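Local coordinates for N-acetyltransferase family protein (Bacillus anthracis, PDB 3LNB), which catalyses the transfer of an acetyl group from acetyl-coenzyme A to arylamines and is thought to inactivate the antibacterial drug sulfamethoxazole, at residues L43-K48 with L59-M64; G97-L102 with D136-I141; L160-V165 with S173-E178; K188-L193 with A220-P225. The protein carries 1 engineered substitution. All coordinates share one frame; numbering follows the deposited sequence.

Interaction 1 (L43-K48 with L59-M64); sequences LKIPAK and LLNMGM
Asn61 reaches from helix 55-65 to the backbone carbonyl of Leu43. Its ND2 lies 2.7 Å from Leu43 O, the N-H...O angle is 168°, and the oxygen sits in the plane of the amide, approached nearly along the C=O axis. With CG anti to its own carbonyl carbon (chi1 -73°), Asn61 carries the amide to that oxygen. Asparagine suits the place because its short side chain brings a flat donor across while its CB still packs against Leu43 CB. Ile45 crosses the amide obliquely, with CG1 3.3 Å and CD1 3.8 Å from Asn61 ND2. At the next residue, Leu43 CD1 presses on the helix itself, 3.5 Å from Met62 CA and 3.9 Å from Met62 CG. What presents these groups is the end of helix 34-42, closed by a Schellman motif: Lys44, at positive phi (52°), is its C-prime residue, and Ile45 N returns to Phe40 O. Leu43, just past the helical turns, thus turns its carbonyl toward Asn61, and both Leu43 and Ile45 direct CB toward helix 55-65. Further out, Leu43 also touches Leu66, Met62 packs on Phe39 and Leu106, and Ile45 on Phe40 and Ile58, while the exposed amine end of Lys44 leads away.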
# COMPACT_ATOMS: atom_id res chain seq x y z
N LEU A 43 10.31 5.01 9.79
CA LEU A 43 9.97 6.05 8.82
C LEU A 43 10.76 7.33 9.00
O LEU A 43 10.47 8.34 8.36
CB LEU A 43 8.46 6.34 8.86
CG LEU A 43 7.54 5.21 8.37
CD1 LEU A 43 7.85 4.90 6.91
CD2 LEU A 43 7.73 3.95 9.22
N LYS A 44 11.78 7.28 9.85
CA LYS A 44 12.64 8.43 10.09
C LYS A 44 11.86 9.69 10.43
O LYS A 44 12.19 10.78 9.95
CB LYS A 44 13.49 8.71 8.86
CG LYS A 44 14.02 7.48 8.18
CD LYS A 44 15.13 6.82 8.96
CE LYS A 44 16.29 6.50 8.01
NZ LYS A 44 15.81 5.86 6.75
N ILE A 45 10.82 9.54 11.24
CA ILE A 45 10.00 10.67 11.64
C ILE A 45 10.16 10.86 13.15
O ILE A 45 9.93 9.94 13.93
CB ILE A 45 8.51 10.44 11.32
CG1 ILE A 45 8.31 10.44 9.80
CG2 ILE A 45 7.66 11.52 11.97
CD1 ILE A 45 6.91 10.05 9.38
N PRO A 46 10.55 12.07 13.57
CA PRO A 46 10.73 12.34 15.00
C PRO A 46 9.46 11.99 15.76
O PRO A 46 8.35 12.27 15.30
CB PRO A 46 11.00 13.84 15.03
CG PRO A 46 10.18 14.34 13.87
CD PRO A 46 10.55 13.33 12.80
N ALA A 47 9.62 11.36 16.91
CA ALA A 47 8.47 11.01 17.73
C ALA A 47 7.77 12.32 18.10
O ALA A 47 8.41 13.26 18.56
CB ALA A 47 8.92 10.27 18.98
N LYS A 48 6.46 12.37 17.88
CA LYS A 48 5.68 13.58 18.18
C LYS A 48 4.20 13.23 18.10
O LYS A 48 3.84 12.13 17.68
CB LYS A 48 6.00 14.67 17.16
CG LYS A 48 5.57 14.33 15.73
CD LYS A 48 5.94 15.43 14.74
CE LYS A 48 5.60 15.03 13.30
NZ LYS A 48 5.92 16.09 12.31
N LEU A 59 2.27 9.32 5.08
CA LEU A 59 2.10 8.63 3.81
C LEU A 59 3.31 8.78 2.89
O LEU A 59 3.71 7.83 2.22
CB LEU A 59 0.85 9.14 3.08
CG LEU A 59 -0.50 8.83 3.73
CD1 LEU A 59 -1.61 9.59 3.00
CD2 LEU A 59 -0.74 7.32 3.70
N LEU A 60 3.88 9.98 2.86
CA LEU A 60 5.04 10.23 2.02
C LEU A 60 6.23 9.35 2.40
O LEU A 60 6.82 8.69 1.55
CB LEU A 60 5.45 11.71 2.12
CG LEU A 60 6.84 12.07 1.59
CD1 LEU A 60 6.94 11.77 0.09
CD2 LEU A 60 7.10 13.54 1.87
N ASN A 61 6.58 9.34 3.68
CA ASN A 61 7.70 8.55 4.15
C ASN A 61 7.49 7.06 3.94
O ASN A 61 8.43 6.34 3.59
CB ASN A 61 8.00 8.86 5.62
CG ASN A 61 8.64 10.23 5.81
OD1 ASN A 61 8.27 11.20 5.15
ND2 ASN A 61 9.61 10.31 6.72
N MET A 62 6.26 6.59 4.14
CA MET A 62 5.95 5.18 3.93
C MET A 62 6.23 4.82 2.48
O MET A 62 6.86 3.80 2.20
CB MET A 62 4.48 4.88 4.26
CG MET A 62 4.15 4.85 5.75
SD MET A 62 2.46 4.29 6.07
CE MET A 62 2.61 2.53 5.80
N GLY A 63 5.76 5.66 1.57
CA GLY A 63 5.98 5.39 0.15
C GLY A 63 7.45 5.38 -0.24
O GLY A 63 7.86 4.61 -1.11
N MET A 64 8.24 6.23 0.41
CA MET A 64 9.66 6.34 0.13
C MET A 64 10.53 5.30 0.84
O MET A 64 11.66 5.04 0.41
CB MET A 64 10.16 7.73 0.55
CG MET A 64 9.63 8.88 -0.26
SD MET A 64 10.20 8.78 -1.95
CE MET A 64 11.91 9.30 -1.78

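Interaction 2 (G97-L102 with D136-I141); sequences GLCYEL and DGHVII. With COA (coenzyme A), chain B.
Tyr100 and Val139 bring the backbones closest, their CA atoms 4.9 Å apart, where the first turn of helix 99-112 lies against strand 131-145. Leu98 occupies the N-cap position, and its O accepts from both Glu101 N and Leu102 N. Its own N donates to Glu101 OE2 at 3.1 Å, meeting the carboxylate from above its plane; Lys89 holds the other oxygen, OE1. On the strand side of the helix, Cys99 CB comes to the edge of the His138 imidazole, in its plane, 3.1 Å from His138 ND1. As modelled, with chi1 at 60°, Cys99 SG lies between its backbone N and carbonyl carbon, on the ND1 side of the ring. The modelled ND1 to SG distance of 3.3 Å would suit a hydrogen bond, but SG sits too near the coenzyme A sulfur for its position to be trusted. Cys99, His138 and Asp153, whose OD2 is hydrogen-bonded to His138 NE2, probably form the Cys-His-Asp catalytic triad known from arylamine N-acetyltransferases. Coenzyme A covers one face of the imidazole with C3P, 3.8 Å from His138 ND1, and its C2P lies 3.6 Å from Gly137 O. Beta-branched Val139 packs CG2 on Tyr100 CB at 3.6 Å, and Ile234 of helix 228-240 touches Val139 as well.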
# COMPACT_ATOMS: atom_id res chain seq x y z
N GLY A 97 6.04 -5.07 2.19
CA GLY A 97 4.87 -5.93 2.16
C GLY A 97 3.82 -5.51 1.15
O GLY A 97 4.01 -4.56 0.39
N LEU A 98 2.71 -6.25 1.12
CA LEU A 98 1.63 -5.93 0.21
C LEU A 98 0.63 -5.01 0.91
O LEU A 98 0.75 -4.72 2.10
CB LEU A 98 0.95 -7.22 -0.27
CG LEU A 98 1.81 -8.10 -1.20
CD1 LEU A 98 1.08 -9.41 -1.51
CD2 LEU A 98 2.10 -7.35 -2.49
N CYS A 99 -0.38 -4.58 0.16
CA CYS A 99 -1.39 -3.67 0.68
C CYS A 99 -2.00 -4.05 2.04
O CYS A 99 -2.07 -3.21 2.94
CB CYS A 99 -2.51 -3.52 -0.34
SG CYS A 99 -3.33 -5.06 -0.76
N TYR A 100 -2.44 -5.29 2.20
CA TYR A 100 -3.06 -5.69 3.46
C TYR A 100 -2.11 -5.66 4.66
O TYR A 100 -2.56 -5.67 5.81
CB TYR A 100 -3.70 -7.08 3.34
CG TYR A 100 -2.79 -8.16 2.83
CD1 TYR A 100 -2.70 -8.44 1.47
CD2 TYR A 100 -1.99 -8.89 3.71
CE1 TYR A 100 -1.84 -9.42 0.99
CE2 TYR A 100 -1.13 -9.87 3.24
CZ TYR A 100 -1.06 -10.13 1.88
OH TYR A 100 -0.18 -11.09 1.43
N GLU A 101 -0.80 -5.62 4.41
CA GLU A 101 0.17 -5.55 5.50
C GLU A 101 0.49 -4.09 5.77
O GLU A 101 0.47 -3.64 6.91
CB GLU A 101 1.44 -6.31 5.14
CG GLU A 101 1.21 -7.80 4.91
CD GLU A 101 2.45 -8.50 4.40
OE1 GLU A 101 3.29 -8.92 5.23
OE2 GLU A 101 2.58 -8.63 3.16
N LEU A 102 0.79 -3.36 4.70
CA LEU A 102 1.11 -1.95 4.82
C LEU A 102 -0.02 -1.18 5.50
O LEU A 102 0.21 -0.43 6.45
CB LEU A 102 1.39 -1.35 3.43
CG LEU A 102 2.68 -1.84 2.76
CD1 LEU A 102 2.73 -1.41 1.30
CD2 LEU A 102 3.87 -1.27 3.54
N ASP A 136 -11.99 -8.53 -3.16
CA ASP A 136 -11.34 -8.11 -1.92
C ASP A 136 -9.85 -8.37 -1.85
O ASP A 136 -9.35 -8.83 -0.83
CB ASP A 136 -12.01 -8.79 -0.72
CG ASP A 136 -13.50 -8.57 -0.68
OD1 ASP A 136 -13.95 -7.53 -1.21
OD2 ASP A 136 -14.21 -9.42 -0.12
N GLY A 137 -9.14 -8.09 -2.94
CA GLY A 137 -7.70 -8.30 -2.97
C GLY A 137 -6.93 -7.05 -2.59
O GLY A 137 -5.75 -6.90 -2.92
N HIS A 138 -7.59 -6.13 -1.89
CA HIS A 138 -6.96 -4.90 -1.44
C HIS A 138 -7.57 -4.54 -0.10
O HIS A 138 -8.73 -4.87 0.16
CB HIS A 138 -7.18 -3.76 -2.45
CG HIS A 138 -6.45 -2.50 -2.11
ND1 HIS A 138 -5.26 -2.49 -1.41
CD2 HIS A 138 -6.71 -1.21 -2.42
CE1 HIS A 138 -4.81 -1.25 -1.31
NE2 HIS A 138 -5.68 -0.45 -1.91
N VAL A 139 -6.78 -3.90 0.75
CA VAL A 139 -7.23 -3.48 2.07
C VAL A 139 -6.83 -2.02 2.24
O VAL A 139 -5.67 -1.66 2.02
CB VAL A 139 -6.56 -4.31 3.19
CG1 VAL A 139 -6.89 -3.72 4.55
CG2 VAL A 139 -7.02 -5.77 3.10
N ILE A 140 -7.79 -1.19 2.62
CA ILE A 140 -7.52 0.23 2.82
C ILE A 140 -8.10 0.71 4.14
O ILE A 140 -8.81 -0.03 4.82
CB ILE A 140 -8.12 1.09 1.69
CG1 ILE A 140 -9.64 0.94 1.66
CG2 ILE A 140 -7.51 0.67 0.35
CD1 ILE A 140 -10.31 1.76 0.58
N ILE A 141 -7.80 1.96 4.49
CA ILE A 141 -8.27 2.57 5.73
C ILE A 141 -9.25 3.70 5.47
O ILE A 141 -9.05 4.51 4.57
CB ILE A 141 -7.08 3.16 6.53
CG1 ILE A 141 -6.15 2.04 7.01
CG2 ILE A 141 -7.59 3.96 7.71
CD1 ILE A 141 -4.82 2.54 7.53
N1A COA B . 2.21 -8.73 -9.03
C2A COA B . 3.38 -9.15 -9.46
N3A COA B . 4.02 -8.53 -10.44
C4A COA B . 3.48 -7.46 -11.03
C5A COA B . 2.25 -6.99 -10.60
C6A COA B . 1.61 -7.66 -9.57
N6A COA B . 0.43 -7.23 -9.11
N7A COA B . 1.96 -5.91 -11.33
C8A COA B . 2.96 -5.71 -12.17
N9A COA B . 3.90 -6.64 -11.99
C1B COA B . 5.22 -6.68 -12.67
C2B COA B . 5.12 -6.76 -14.19
O2B COA B . 4.87 -8.11 -14.60
C3B COA B . 6.53 -6.33 -14.58
O3B COA B . 7.40 -7.47 -14.66
P3B COA B . 8.60 -7.46 -15.74
O7A COA B . 9.33 -6.18 -15.75
O8A COA B . 9.54 -8.71 -15.38
O9A COA B . 7.90 -7.79 -17.15
C4B COA B . 6.96 -5.42 -13.44
O4B COA B . 5.88 -5.43 -12.48
C5B COA B . 7.16 -3.98 -13.92
O5B COA B . 5.94 -3.46 -14.44
P1A COA B . 5.94 -2.05 -15.21
O1A COA B . 4.39 -1.67 -15.45
O2A COA B . 6.70 -2.12 -16.47
O3A COA B . 6.57 -0.98 -14.18
P2A COA B . 5.76 -0.30 -12.97
O4A COA B . 5.15 1.06 -13.57
O5A COA B . 6.66 -0.04 -11.83
O6A COA B . 4.51 -1.24 -12.60
CBP COA B . 3.75 -1.80 -10.32
CCP COA B . 4.58 -2.21 -11.55
CDP COA B . 4.40 -0.59 -9.65
CEP COA B . 3.71 -2.97 -9.34
CAP COA B . 2.33 -1.46 -10.76
OAP COA B . 1.75 -2.58 -11.43
C9P COA B . 1.44 -1.11 -9.56
O9P COA B . 1.58 -0.05 -8.95
N8P COA B . 0.54 -2.04 -9.25
C7P COA B . -0.42 -1.90 -8.15
C6P COA B . -0.55 -3.22 -7.38
C5P COA B . -1.81 -3.23 -6.51
O5P COA B . -2.93 -3.35 -7.03
N4P COA B . -1.62 -3.12 -5.20
C3P COA B . -2.74 -3.11 -4.25
C2P COA B . -3.25 -4.53 -3.99
S1P COA B . -2.10 -5.58 -3.04

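Interaction 3 (L160-V165 with S173-E178); sequences LPLHPV and SSQTGE. With FMT (formic acid), chain C.
Leu160 O is the tight point of this contact, gripped by the hydroxyls of a beta hairpin. Thr176 OG1 donates to it at 2.6 Å, coming from above the carbonyl plane, and Ser174 OG adds a weak bond at 3.2 Å. Both residues have chi1 near +70°, which sets the hydroxyl between the backbone N and the carbonyl carbon and turns it toward the loop 160-165. Small hydroxylated residues fit here. Ser174 serves hairpin and loop alike, its OG accepting from Thr176 N in an ST turn, within a type I turn from Ser174 to Gly177 whose ends pair through both backbone N-H groups; Thr176 OG1 has Tyr179 OH as its second partner. Gly177 closes the turn at phi 143° and psi -160°, where a side chain would press on the preceding carbonyl oxygen, so glycine suits the place. Ser174 CB lies 3.3 Å from Pro161 O, and Leu162 CD1 rests 4.0 Å from the same CB.

The other side is looser and partly exposed. There His163 CD2 comes only to 3.7 Å from Ser173 O, and a formate, probably from the crystallisation liquor, bridges the segments: His163 NE2 donates in the ring plane to its O1 at 2.9 Å, and Gln175 N donates to its O2 at 3.0 Å. Asp56 takes the other ring nitrogen, ND1.

Leu160, its side chain about 8 Å from the coenzyme, packs with Leu162 on Leu255 of strand 252-256, in the five-stranded antiparallel sheet, while Tyr179 of strand 177-182 lies against Pro161 and Ser174.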
# COMPACT_ATOMS: atom_id res chain seq x y z
N LEU A 160 0.19 5.63 -5.23
CA LEU A 160 0.00 6.15 -3.88
C LEU A 160 -0.47 7.61 -3.89
O LEU A 160 0.18 8.48 -4.46
CB LEU A 160 1.31 6.04 -3.10
CG LEU A 160 1.85 4.62 -2.91
CD1 LEU A 160 3.24 4.69 -2.27
CD2 LEU A 160 0.89 3.82 -2.03
N PRO A 161 -1.62 7.88 -3.25
CA PRO A 161 -2.14 9.26 -3.20
C PRO A 161 -1.24 10.18 -2.39
O PRO A 161 -1.11 11.37 -2.70
CB PRO A 161 -3.52 9.08 -2.57
CG PRO A 161 -3.92 7.71 -3.05
CD PRO A 161 -2.65 6.93 -2.81
N LEU A 162 -0.64 9.64 -1.33
CA LEU A 162 0.26 10.39 -0.45
C LEU A 162 -0.44 11.52 0.32
O LEU A 162 0.22 12.41 0.86
CB LEU A 162 1.43 10.95 -1.26
CG LEU A 162 2.25 9.91 -2.03
CD1 LEU A 162 3.41 10.61 -2.73
CD2 LEU A 162 2.78 8.83 -1.08
N HIS A 163 -1.77 11.47 0.37
CA HIS A 163 -2.60 12.43 1.09
C HIS A 163 -3.95 11.77 1.33
O HIS A 163 -4.36 10.90 0.55
CB HIS A 163 -2.89 13.69 0.26
CG HIS A 163 -1.67 14.41 -0.22
ND1 HIS A 163 -0.91 15.23 0.59
CD2 HIS A 163 -1.07 14.43 -1.44
CE1 HIS A 163 0.10 15.72 -0.10
NE2 HIS A 163 0.03 15.25 -1.33
N PRO A 164 -4.66 12.14 2.40
CA PRO A 164 -5.96 11.51 2.61
C PRO A 164 -6.81 11.92 1.41
O PRO A 164 -6.70 13.05 0.94
CB PRO A 164 -6.45 12.16 3.90
CG PRO A 164 -5.19 12.41 4.65
CD PRO A 164 -4.25 12.92 3.59
N VAL A 165 -7.65 11.02 0.90
CA VAL A 165 -8.50 11.35 -0.24
C VAL A 165 -9.92 11.51 0.29
O VAL A 165 -10.55 10.55 0.73
CB VAL A 165 -8.45 10.25 -1.31
CG1 VAL A 165 -9.15 10.72 -2.59
CG2 VAL A 165 -6.99 9.88 -1.60
N SER A 173 -3.67 15.42 -5.75
CA SER A 173 -2.58 15.22 -6.69
C SER A 173 -1.27 15.02 -5.96
O SER A 173 -1.03 15.61 -4.91
CB SER A 173 -2.47 16.41 -7.64
OG SER A 173 -2.11 17.59 -6.95
N SER A 174 -0.42 14.16 -6.51
CA SER A 174 0.88 13.90 -5.93
C SER A 174 1.80 13.59 -7.09
O SER A 174 1.40 13.67 -8.24
CB SER A 174 0.83 12.72 -4.95
OG SER A 174 0.59 11.49 -5.61
N GLN A 175 3.04 13.22 -6.80
CA GLN A 175 3.98 12.90 -7.85
C GLN A 175 3.58 11.62 -8.60
O GLN A 175 4.04 11.38 -9.70
CB GLN A 175 5.39 12.73 -7.28
CG GLN A 175 5.53 11.56 -6.31
CD GLN A 175 6.96 11.36 -5.84
OE1 GLN A 175 7.54 12.24 -5.21
NE2 GLN A 175 7.54 10.21 -6.17
N THR A 176 2.70 10.82 -8.02
CA THR A 176 2.30 9.58 -8.68
C THR A 176 1.10 9.74 -9.61
O THR A 176 0.82 8.86 -10.42
CB THR A 176 1.98 8.47 -7.66
OG1 THR A 176 0.74 8.76 -7.01
CG2 THR A 176 3.10 8.36 -6.61
N GLY A 177 0.41 10.87 -9.50
CA GLY A 177 -0.74 11.11 -10.34
C GLY A 177 -1.85 11.84 -9.59
O GLY A 177 -1.59 12.48 -8.57
N GLU A 178 -3.07 11.75 -10.11
CA GLU A 178 -4.22 12.40 -9.49
C GLU A 178 -5.23 11.35 -9.03
O GLU A 178 -5.38 10.32 -9.68
CB GLU A 178 -4.89 13.35 -10.47
CG GLU A 178 -3.96 14.37 -11.10
CD GLU A 178 -4.74 15.53 -11.70
OE1 GLU A 178 -5.62 15.29 -12.55
OE2 GLU A 178 -4.47 16.69 -11.32
C FMT C . 3.14 14.71 -3.04
O1 FMT C . 2.26 15.53 -3.18
O2 FMT C . 3.79 14.25 -4.12

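Interaction 4 (K188-L193 with A220-P225); sequences KGTHIL and AFTLDP
A classic beta bulge opens the pairing of strand 191-196, antiparallel, with strand 216-225: Thr190 and His191 together stand across from Phe221. Phe221 O takes both backbone N-H groups, Thr190 N at 3.0 Å and His191 N at 2.9 Å, and Phe221 N returns a bond to His191 O. Beyond the bulge one more pair, Ile192 with Ala220, is of the non-hydrogen-bonded kind, and the small alanine leaves room for Ile192 CG2 on their shared face.

The His191 side chain lies on the other face, with Phe221. Its CB sits over the Phe221 ring in a CH-pi contact, 3.6 Å from the centroid and 22° off the normal; Phe221 chi1 of 65° puts its CG between the backbone N and the carbonyl carbon, and the ring lies under His191 CB. CG of His191 is the next atom out, 4.1 Å from Phe221 CZ, and the two ring planes are inclined by 31°, an oblique pairing. ND1 turns back to the preceding residue, 2.6 Å from Thr190 OG1, a hydrogen bond in which either could donate. CE1 and NE2, the far rim, run into Leu223, with CE1 3.8 Å from Leu223 CG, while Leu223 CD2 stands over one face of the imidazole. Phe167 borders both residues, and Ile140 and Ile142 touch Phe221.

Gly189 CA passes close to Phe221 O and Thr222 CG2, where a CB would collide with that oxygen. At the edge of the contact a water lies 2.9 Å from Leu223 N, whose hydrogen it accepts, and also bonds to Thr190 OG1.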
# COMPACT_ATOMS: atom_id res chain seq x y z
N LYS A 188 -18.42 -4.55 -7.70
CA LYS A 188 -17.62 -4.89 -6.54
C LYS A 188 -17.74 -3.95 -5.35
O LYS A 188 -17.01 -4.11 -4.37
CB LYS A 188 -16.15 -5.02 -6.95
CG LYS A 188 -15.92 -5.96 -8.13
CD LYS A 188 -16.38 -7.39 -7.83
CE LYS A 188 -16.06 -8.33 -8.99
NZ LYS A 188 -16.59 -9.70 -8.77
N GLY A 189 -18.64 -2.98 -5.41
CA GLY A 189 -18.77 -2.07 -4.28
C GLY A 189 -19.75 -0.92 -4.38
O GLY A 189 -20.59 -0.87 -5.28
N THR A 190 -19.63 0.01 -3.44
CA THR A 190 -20.50 1.18 -3.36
C THR A 190 -19.71 2.45 -3.66
O THR A 190 -20.29 3.48 -3.99
CB THR A 190 -21.12 1.30 -1.96
OG1 THR A 190 -20.09 1.24 -0.97
CG2 THR A 190 -22.09 0.17 -1.71
N HIS A 191 -18.39 2.38 -3.52
CA HIS A 191 -17.52 3.52 -3.77
C HIS A 191 -16.35 3.08 -4.64
O HIS A 191 -16.07 1.89 -4.77
CB HIS A 191 -16.96 4.08 -2.45
CG HIS A 191 -18.00 4.46 -1.45
ND1 HIS A 191 -18.94 3.57 -0.97
CD2 HIS A 191 -18.24 5.63 -0.81
CE1 HIS A 191 -19.71 4.18 -0.08
NE2 HIS A 191 -19.30 5.43 0.03
N ILE A 192 -15.67 4.06 -5.22
CA ILE A 192 -14.52 3.79 -6.06
C ILE A 192 -13.48 4.88 -5.87
O ILE A 192 -13.79 6.00 -5.46
CB ILE A 192 -14.88 3.78 -7.58
CG1 ILE A 192 -15.46 5.14 -7.99
CG2 ILE A 192 -15.86 2.66 -7.89
CD1 ILE A 192 -15.69 5.28 -9.48
N LEU A 193 -12.24 4.52 -6.14
CA LEU A 193 -11.15 5.47 -6.10
C LEU A 193 -10.74 5.47 -7.56
O LEU A 193 -10.38 4.42 -8.10
CB LEU A 193 -10.00 4.99 -5.22
CG LEU A 193 -8.74 5.86 -5.32
CD1 LEU A 193 -7.85 5.67 -4.11
CD2 LEU A 193 -7.97 5.52 -6.59
N ALA A 220 -12.61 -0.55 -6.38
CA ALA A 220 -13.93 -0.36 -5.82
C ALA A 220 -13.83 -0.82 -4.37
O ALA A 220 -12.93 -1.59 -4.03
CB ALA A 220 -14.94 -1.22 -6.57
N PHE A 221 -14.74 -0.35 -3.53
CA PHE A 221 -14.76 -0.74 -2.13
C PHE A 221 -16.10 -0.40 -1.49
O PHE A 221 -16.95 0.26 -2.10
CB PHE A 221 -13.62 -0.08 -1.33
CG PHE A 221 -13.71 1.42 -1.24
CD1 PHE A 221 -13.29 2.23 -2.29
CD2 PHE A 221 -14.22 2.03 -0.09
CE1 PHE A 221 -13.37 3.62 -2.20
CE2 PHE A 221 -14.31 3.42 0.01
CZ PHE A 221 -13.88 4.22 -1.05
N THR A 222 -16.30 -0.88 -0.27
CA THR A 222 -17.52 -0.63 0.50
C THR A 222 -17.08 -0.11 1.86
O THR A 222 -15.88 -0.02 2.14
CB THR A 222 -18.34 -1.92 0.72
OG1 THR A 222 -17.65 -2.77 1.65
CG2 THR A 222 -18.55 -2.67 -0.58
N LEU A 223 -18.03 0.25 2.71
CA LEU A 223 -17.70 0.76 4.03
C LEU A 223 -17.93 -0.29 5.12
O LEU A 223 -18.07 0.04 6.30
CB LEU A 223 -18.50 2.05 4.31
CG LEU A 223 -18.32 3.16 3.26
CD1 LEU A 223 -19.07 4.41 3.68
CD2 LEU A 223 -16.84 3.49 3.08
N ASP A 224 -17.96 -1.56 4.72
CA ASP A 224 -18.13 -2.66 5.67
C ASP A 224 -16.80 -2.92 6.38
O ASP A 224 -15.82 -3.33 5.74
CB ASP A 224 -18.56 -3.96 4.96
CG ASP A 224 -19.85 -3.81 4.18
OD1 ASP A 224 -20.80 -3.19 4.70
OD2 ASP A 224 -19.92 -4.33 3.04
N PRO A 225 -16.74 -2.71 7.70
CA PRO A 225 -15.53 -2.91 8.52
C PRO A 225 -15.03 -4.35 8.51
O PRO A 225 -15.81 -5.29 8.67
CB PRO A 225 -15.99 -2.51 9.92
CG PRO A 225 -17.10 -1.55 9.67
CD PRO A 225 -17.84 -2.18 8.52
O HOH W 1 -14.35 -4.36 -3.09
O HOH W 2 -20.63 0.68 1.43

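Overall arrangement
Along the chain the contacts run in order from helices to the eight-stranded sheet. Interaction 1 joins the loop that follows helix 34-42 to helix 55-65, touching interactions 2 and 3 (centres about 19 Å and about 16 Å away). Interaction 2, about 6 Å from the chain's centre, holds the probable catalytic cysteine and histidine and contacts the coenzyme, whose other partners include Ser262 and Lys278 of the five-stranded sheet; its Ile140 packs on Phe221 of interaction 4 (centres about 14 Å apart). Interactions 3 and 4 involve neighbouring strands, 177-182 and 191-196, without touching: centres about 19 Å, nearest atoms about 5 Å apart. Interactions 1 and 4 lie on opposite sides of the chain's centre, centres about 28 Å apart.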